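Side-chain contacts in ralf, proline/betaine transporter (Legionella pneumophila, PDB 4D7Q), which probably acts as a guanine-nucleotide exchange factor through its Legionella Sec7 domain, fused here to the capping domain of a Rickettsia relative: residues A[184-187]-A[188-191]; A[288-292]-A[293-297]. The protein carries 2 engineered substitutions. One frame throughout, in Å; residues are numbered along the deposited sequence.

Contact 1 of 2, residues A[184-187]-A[188-191]; sequences KFLE and ELYS
Lys184 turns CG to the side opposite its backbone N (chi1 -174°), whereas Glu188 keeps CG beside its N and opposite the carbonyl carbon (chi1 -70°); the two choices bring the start of the lysine chain against the glutamate carboxylate one turn further on. The pair lies on the α-helix 183-195 of the Legionella Sec7 domain, an all-helical fold, and is a typical i/i+4 neighbour contact. On the lysine side a methylene makes it, Lys184 CG lying 3.6 Å from Glu188 OE2. The two chains pass at a slant, and a bend at chi3 carries the ammonium group outward, leaving Lys184 NZ 5.8 Å from Glu188 OE2, too far for a salt bridge though perhaps near enough for a weak electrostatic attraction. The glutamate stem also lies over the backbone, Glu188 CG resting 3.3 Å from Lys184 O.

The inward side of the same turn is apolar. Leu189 spreads its two methyls over two partners: CD1 meets the ring of Phe185 at CZ (4.2 Å), approaching obliquely, and CD2 meets CD2 of Leu186 (4.3 Å). Leu189 continues onto Thr145 of helix 135-152 and Leu168 of helix 165-171, so this face seats the helix on its neighbours. Two polar ends are held by the surrounding protein: Glu187 OE2 forms a salt bridge with Lys169, and Tyr190 OH hydrogen-bonds to the carbonyl of Met163.

Four successive i+4 to i backbone hydrogen bonds hold the turns, from Glu188 N to Lys184 O through to Ser191 N to Glu187 O. Phe185 O takes the amide of Leu189 at 2.8 Å and also hydrogen-bonds a glycerol oxygen. The straightest of the four joins Tyr190 N to Leu186 O, 2.9 Å long with an N-H...O angle of 170°.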
loop_
_atom_site.group_PDB
_atom_site.type_symbol
_atom_site.label_atom_id
_atom_site.label_comp_id
_atom_site.label_asym_id
_atom_site.label_seq_id
_atom_site.Cartn_x
_atom_site.Cartn_y
_atom_site.Cartn_z
ATOM N N LYS A 184 -20.141 -23.853 -8.613
ATOM C CA LYS A 184 -20.913 -23.590 -7.410
ATOM C C LYS A 184 -20.139 -22.630 -6.498
ATOM O O LYS A 184 -20.746 -21.731 -5.920
ATOM C CB LYS A 184 -21.271 -24.914 -6.709
ATOM C CG LYS A 184 -22.199 -24.768 -5.500
ATOM C CD LYS A 184 -22.983 -26.047 -5.202
ATOM C CE LYS A 184 -24.380 -26.000 -5.782
ATOM N NZ LYS A 184 -25.185 -27.191 -5.402
ATOM N N PHE A 185 -18.807 -22.799 -6.386
ATOM C CA PHE A 185 -17.956 -21.894 -5.600
ATOM C C PHE A 185 -18.105 -20.452 -6.132
ATOM O O PHE A 185 -18.289 -19.526 -5.338
ATOM C CB PHE A 185 -16.478 -22.350 -5.651
ATOM C CG PHE A 185 -15.491 -21.377 -5.037
ATOM C CD1 PHE A 185 -15.274 -21.352 -3.669
ATOM C CD2 PHE A 185 -14.755 -20.512 -5.836
ATOM C CE1 PHE A 185 -14.383 -20.434 -3.101
ATOM C CE2 PHE A 185 -13.860 -19.601 -5.268
ATOM C CZ PHE A 185 -13.672 -19.577 -3.908
ATOM N N LEU A 186 -18.035 -20.278 -7.474
ATOM C CA LEU A 186 -18.153 -18.960 -8.103
ATOM C C LEU A 186 -19.554 -18.362 -8.030
ATOM O O LEU A 186 -19.680 -17.146 -7.962
ATOM C CB LEU A 186 -17.652 -18.976 -9.556
ATOM C CG LEU A 186 -16.131 -19.147 -9.738
ATOM C CD1 LEU A 186 -15.746 -19.031 -11.210
ATOM C CD2 LEU A 186 -15.334 -18.167 -8.848
ATOM N N GLU A 187 -20.604 -19.205 -8.057
ATOM C CA GLU A 187 -21.986 -18.717 -7.930
ATOM C C GLU A 187 -22.204 -18.132 -6.534
ATOM O O GLU A 187 -22.838 -17.087 -6.396
ATOM C CB GLU A 187 -22.979 -19.847 -8.183
ATOM C CG GLU A 187 -23.123 -20.208 -9.644
ATOM C CD GLU A 187 -23.695 -21.587 -9.902
ATOM O OE1 GLU A 187 -24.353 -22.146 -8.998
ATOM O OE2 GLU A 187 -23.494 -22.104 -11.021
ATOM N N GLU A 188 -21.612 -18.780 -5.552
ATOM C CA GLU A 188 -21.648 -18.376 -4.162
ATOM C C GLU A 188 -20.770 -17.145 -3.904
ATOM O O GLU A 188 -21.167 -16.239 -3.224
ATOM C CB GLU A 188 -21.259 -19.535 -3.254
ATOM C CG GLU A 188 -22.308 -20.630 -3.199
ATOM C CD GLU A 188 -21.829 -21.976 -2.649
ATOM O OE1 GLU A 188 -20.612 -22.187 -2.421
ATOM O OE2 GLU A 188 -22.700 -22.854 -2.458
ATOM N N LEU A 189 -19.584 -17.147 -4.476
ATOM C CA LEU A 189 -18.711 -16.007 -4.466
ATOM C C LEU A 189 -19.410 -14.754 -4.986
ATOM O O LEU A 189 -19.455 -13.774 -4.320
ATOM C CB LEU A 189 -17.453 -16.288 -5.257
ATOM C CG LEU A 189 -16.395 -15.208 -5.101
ATOM C CD1 LEU A 189 -15.169 -15.662 -4.346
ATOM C CD2 LEU A 189 -16.011 -14.672 -6.440
ATOM N N TYR A 190 -19.981 -14.853 -6.171
ATOM C CA TYR A 190 -20.764 -13.791 -6.751
ATOM C C TYR A 190 -21.951 -13.311 -5.890
ATOM O O TYR A 190 -22.116 -12.151 -5.714
ATOM C CB TYR A 190 -21.226 -14.169 -8.142
ATOM C CG TYR A 190 -21.773 -13.024 -8.936
ATOM C CD1 TYR A 190 -23.079 -12.617 -8.797
ATOM C CD2 TYR A 190 -20.985 -12.366 -9.832
ATOM C CE1 TYR A 190 -23.570 -11.564 -9.514
ATOM C CE2 TYR A 190 -21.467 -11.315 -10.562
ATOM C CZ TYR A 190 -22.762 -10.921 -10.395
ATOM O OH TYR A 190 -23.241 -9.899 -11.116
ATOM N N SER A 191 -22.731 -14.247 -5.371
ATOM C CA SER A 191 -23.864 -13.961 -4.489
ATOM C C SER A 191 -23.437 -13.133 -3.265
ATOM O O SER A 191 -24.108 -12.169 -2.924
ATOM C CB SER A 191 -24.529 -15.265 -4.041
ATOM O OG SER A 191 -25.623 -14.973 -3.187
#

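Contact 2 of 2, residues A[288-292]-A[293-297]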
loop_
_atom_site.group_PDB
_atom_site.type_symbol
_atom_site.label_atom_id
_atom_site.label_comp_id
_atom_site.label_asym_id
_atom_site.label_seq_id
_atom_site.Cartn_x
_atom_site.Cartn_y
_atom_site.Cartn_z
ATOM N N PHE A 288 -7.875 -2.311 -14.666
ATOM C CA PHE A 288 -8.520 -2.759 -13.438
ATOM C C PHE A 288 -8.243 -1.927 -12.172
ATOM O O PHE A 288 -8.349 -2.417 -11.100
ATOM C CB PHE A 288 -8.159 -4.204 -13.158
ATOM C CG PHE A 288 -8.477 -5.150 -14.277
ATOM C CD1 PHE A 288 -9.714 -5.167 -14.852
ATOM C CD2 PHE A 288 -7.529 -6.025 -14.727
ATOM C CE1 PHE A 288 -9.985 -6.026 -15.877
ATOM C CE2 PHE A 288 -7.784 -6.875 -15.742
ATOM C CZ PHE A 288 -9.025 -6.889 -16.313
ATOM N N SER A 289 -7.909 -0.664 -12.328
ATOM C CA SER A 289 -7.424 0.149 -11.237
ATOM C C SER A 289 -8.360 1.174 -10.574
ATOM O O SER A 289 -7.988 1.789 -9.611
ATOM C CB SER A 289 -6.145 0.833 -11.663
ATOM O OG SER A 289 -6.333 1.757 -12.666
ATOM N N ARG A 290 -9.541 1.373 -11.118
ATOM C CA ARG A 290 -10.367 2.475 -10.704
ATOM C C ARG A 290 -10.725 2.425 -9.236
ATOM O O ARG A 290 -10.782 3.424 -8.584
ATOM C CB ARG A 290 -11.620 2.587 -11.568
ATOM C CG ARG A 290 -12.285 3.932 -11.588
ATOM C CD ARG A 290 -13.376 4.109 -12.619
ATOM N NE ARG A 290 -13.847 2.889 -13.225
ATOM C CZ ARG A 290 -14.647 2.016 -12.648
ATOM N NH1 ARG A 290 -15.130 2.222 -11.450
ATOM N NH2 ARG A 290 -14.986 0.938 -13.303
ATOM N N TRP A 291 -10.937 1.239 -8.712
ATOM C CA TRP A 291 -11.363 1.228 -7.317
ATOM C C TRP A 291 -10.226 1.643 -6.389
ATOM O O TRP A 291 -10.460 2.114 -5.277
ATOM C CB TRP A 291 -11.881 -0.158 -6.927
ATOM C CG TRP A 291 -10.864 -1.246 -7.087
ATOM C CD1 TRP A 291 -10.764 -2.129 -8.122
ATOM C CD2 TRP A 291 -9.801 -1.567 -6.182
ATOM N NE1 TRP A 291 -9.705 -2.980 -7.918
ATOM C CE2 TRP A 291 -9.097 -2.655 -6.734
ATOM C CE3 TRP A 291 -9.375 -1.039 -4.959
ATOM C CZ2 TRP A 291 -7.992 -3.225 -6.106
ATOM C CZ3 TRP A 291 -8.278 -1.607 -4.337
ATOM C CH2 TRP A 291 -7.599 -2.689 -4.911
ATOM N N PHE A 292 -8.994 1.463 -6.855
ATOM C CA PHE A 292 -7.812 1.821 -6.063
ATOM C C PHE A 292 -7.363 3.246 -6.295
ATOM O O PHE A 292 -6.993 3.941 -5.348
ATOM C CB PHE A 292 -6.642 0.873 -6.410
ATOM C CG PHE A 292 -5.407 1.066 -5.556
ATOM C CD1 PHE A 292 -5.379 0.630 -4.226
ATOM C CD2 PHE A 292 -4.288 1.720 -6.059
ATOM C CE1 PHE A 292 -4.236 0.817 -3.439
ATOM C CE2 PHE A 292 -3.142 1.880 -5.273
ATOM C CZ PHE A 292 -3.122 1.415 -3.980
ATOM N N LEU A 293 -7.353 3.661 -7.571
ATOM C CA LEU A 293 -6.802 4.936 -7.991
ATOM C C LEU A 293 -7.836 6.012 -8.315
ATOM O O LEU A 293 -7.513 7.201 -8.310
ATOM C CB LEU A 293 -5.915 4.668 -9.222
ATOM C CG LEU A 293 -5.123 5.837 -9.818
ATOM C CD1 LEU A 293 -4.041 6.328 -8.862
ATOM C CD2 LEU A 293 -4.572 5.491 -11.153
ATOM N N GLY A 294 -9.037 5.604 -8.671
ATOM C CA GLY A 294 -9.998 6.581 -9.160
ATOM C C GLY A 294 -9.694 6.846 -10.626
ATOM O O GLY A 294 -8.985 6.071 -11.276
ATOM N N GLU A 295 -10.167 7.961 -11.150
ATOM C CA GLU A 295 -10.042 8.254 -12.575
ATOM C C GLU A 295 -8.827 9.061 -13.000
ATOM O O GLU A 295 -8.631 9.257 -14.202
ATOM C CB GLU A 295 -11.338 8.909 -13.091
ATOM C CG GLU A 295 -12.591 8.064 -12.890
ATOM C CD GLU A 295 -13.893 8.668 -13.393
ATOM O OE1 GLU A 295 -14.040 9.913 -13.386
ATOM O OE2 GLU A 295 -14.784 7.880 -13.775
ATOM N N LYS A 296 -8.021 9.534 -12.046
ATOM C CA LYS A 296 -6.861 10.378 -12.371
ATOM C C LYS A 296 -5.515 9.792 -11.991
ATOM O O LYS A 296 -5.436 8.842 -11.220
ATOM C CB LYS A 296 -7.028 11.790 -11.762
ATOM C CG LYS A 296 -8.351 12.497 -12.116
ATOM C CD LYS A 296 -8.393 13.104 -13.528
ATOM C CE LYS A 296 -9.658 13.904 -13.783
ATOM N NZ LYS A 296 -10.874 13.042 -13.911
ATOM N N SER A 297 -4.456 10.359 -12.558
ATOM C CA SER A 297 -3.077 9.964 -12.306
ATOM C C SER A 297 -2.582 10.605 -11.007
ATOM O O SER A 297 -3.136 11.606 -10.544
ATOM C CB SER A 297 -2.190 10.399 -13.462
ATOM O OG SER A 297 -2.379 9.564 -14.592
HETATM O O HOH W 1 -8.108 3.947 -12.635
#
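The short helix 290-293 of the capping domain ends at a glycine, and the contact is the turn that closes it. Leu293 N hydrogen-bonds to Ser289 O at 2.8 Å. Ser289 O is gripped a second time, by Phe292 N at 3.0 Å. One residue further on, Gly294 N reaches Arg290 O at 2.8 Å in a more bent bond (N-H...O 143°). Gly294 then leaves helical geometry with a positive phi of 81°; at its backbone angles a CB would be jammed against the carbonyl O of Leu293, which accounts for a residue without a side chain here.

This helical turn lies in the connection between two neighbouring antiparallel strands, 277-283 and 297-303, of the six-stranded sheet of this Rickettsia-derived part. The chain is tied across the turn by a water, which lies 2.8 Å from Ser289 OG and donates to Gly294 O at 2.7 Å. The same hydroxyl also accepts from the amide of Ser286, so Ser289 links the approach to the helix with its exit.

On the outer side Arg290 and Glu295 run alongside each other, pointing the same way, and touch through their aliphatic parts, Arg290 CD lying 4.0 Å from Glu295 CG. Their flat ends are turned almost perpendicular, with the guanidinium and carboxylate planes 85° apart, and Arg290 NE stays 5.1 Å from Glu295 OE2, so the ion pair is not closed. The guanidinium is engaged by other anions: Arg290 NH1 makes salt bridges with Asp151 and with the sulfonate of a bound buffer molecule. Asp151 belongs to the Legionella part, so that bridge joins two species' sequences in an engineered fusion and is not to be read as native. Leu293 CB lies 3.6 Å from Ser289 O, a closeness fixed by the backbone of the turn.

Overall arrangement
Contacts 1 and 2 belong to the two parts of the chimera, the Legionella Sec7 domain and the Rickettsia capping domain, and follow one another along the chain. Their centres are 26 Å apart and their nearest atoms about 13 Å, without touching. Helix 135-152 stands between them in structural terms: Phe185, Leu189 and Tyr190 of contact 1 pack on it, while Phe288 and Trp291 of 288-292 meet its Ile146, Met147 and Thr150. By analogy with other Sec7 domains, this helix probably contributes to the Arf-binding groove. Each contact also has a bound small molecule, glycerol at 184-191 and a HEPES molecule at 288-297, both probably from crystallisation.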